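PDB 2DFA: 5-oxoprolinase subunit A from Thermus thermophilus, which probably cleaves 5-oxoproline to L-glutamate at the expense of ATP hydrolysis, working as one component of a complex with PxpB and PxpC. Local coordinates for residues 32-35 with 36-40. Residues are numbered along the deposited sequence; the frame is centred on the assembly and turned at random.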
# COMPACT_ATOMS: atom_id res chain seq x y z
N ASN A 32 20.58 9.54 -6.57
CA ASN A 32 19.82 9.40 -5.33
C ASN A 32 18.71 8.41 -5.66
O ASN A 32 17.77 8.75 -6.38
CB ASN A 32 19.23 10.75 -4.92
CG ASN A 32 20.19 11.90 -5.16
OD1 ASN A 32 21.30 11.94 -4.63
ND2 ASN A 32 19.76 12.86 -5.98
N LEU A 33 18.82 7.19 -5.17
CA LEU A 33 17.84 6.16 -5.45
C LEU A 33 16.69 6.07 -4.46
O LEU A 33 16.90 6.08 -3.25
CB LEU A 33 18.53 4.79 -5.55
CG LEU A 33 19.09 4.42 -6.93
CD1 LEU A 33 19.94 5.55 -7.48
CD2 LEU A 33 19.88 3.14 -6.81
N ALA A 34 15.47 5.97 -5.00
CA ALA A 34 14.27 5.85 -4.18
C ALA A 34 14.35 4.54 -3.40
O ALA A 34 14.99 3.58 -3.85
CB ALA A 34 13.01 5.87 -5.06
N CYS A 35 13.69 4.49 -2.25
CA CYS A 35 13.76 3.30 -1.41
C CYS A 35 12.44 2.57 -1.13
O CYS A 35 12.31 1.91 -0.10
CB CYS A 35 14.43 3.67 -0.08
SG CYS A 35 16.03 4.55 -0.28
N GLY A 36 11.47 2.69 -2.04
CA GLY A 36 10.21 1.98 -1.88
C GLY A 36 9.04 2.70 -1.22
O GLY A 36 7.94 2.15 -1.16
N PHE A 37 9.26 3.92 -0.75
CA PHE A 37 8.18 4.67 -0.09
C PHE A 37 7.43 5.63 -1.02
O PHE A 37 6.19 5.64 -1.03
CB PHE A 37 8.73 5.46 1.11
CG PHE A 37 8.85 4.65 2.37
CD1 PHE A 37 9.34 3.35 2.34
CD2 PHE A 37 8.50 5.21 3.60
CE1 PHE A 37 9.47 2.61 3.53
CE2 PHE A 37 8.63 4.48 4.79
CZ PHE A 37 9.12 3.18 4.75
N HIS A 38 8.16 6.43 -1.78
CA HIS A 38 7.50 7.33 -2.70
C HIS A 38 7.73 6.86 -4.13
O HIS A 38 7.22 7.44 -5.09
CB HIS A 38 8.09 8.73 -2.51
CG HIS A 38 9.53 8.74 -2.97
ND1 HIS A 38 10.57 8.40 -2.17
CD2 HIS A 38 10.03 9.11 -4.22
CE1 HIS A 38 11.67 8.55 -2.93
NE2 HIS A 38 11.38 8.97 -4.16
N GLY A 39 8.48 5.77 -4.25
CA GLY A 39 8.77 5.17 -5.53
C GLY A 39 9.85 4.13 -5.33
O GLY A 39 10.31 3.92 -4.20
N GLY A 40 10.26 3.47 -6.41
CA GLY A 40 11.30 2.46 -6.31
C GLY A 40 10.92 1.12 -5.69
O GLY A 40 11.31 0.83 -4.55
O HOH W 1 11.48 6.02 -0.99
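The methyl group of A34 is the point on which the tight loop 36-40 closes. Its CB lies 3.4 Å from G39 O and 3.6 Å from H38 NE2, so carbonyl and imidazole meet one small side chain, the ring approaching it obliquely. H38 reaches back because its CG sits between its own backbone N and carbonyl carbon (chi1 68°), a rotamer that swings the ring back beside A34. Alongside, the CA of G40 comes within 5.0 Å of the CA of A34, and the backbone passes beside that methyl, with G40 N 3.9 Å from A34 CB. G36 turns the chain at phi 94°, a positive backbone angle suited to glycine.

Inside the loop, a weak backbone bond of 2.7 Å from G36 N to G39 O closes the turn. A water at the start of the turn accepts from C35 N at 3.0 Å and from F37 N at 3.1 Å, thereby satisfying two backbone donors. Beyond the loop, E11 OE2 hydrogen-bonds H38 NE2, while H111 stacks on the imidazole and F71 meets it edge-to-face. Through H111, H38 borders a cluster of D8, H62 and H111, whose donor atoms face one vacant point and may form a metal site, empty here. At the subunit interface C35 O accepts a hydrogen bond from Y89 OH of a neighbouring subunit.

Such a turn illustrates how glycines reverse the chain after a parallel strand: 36-40 leads from strand 30-34, which lies between strands 2-9 and 58-62, into helix 42-54, while C35 and F37 pack on helix 80-100.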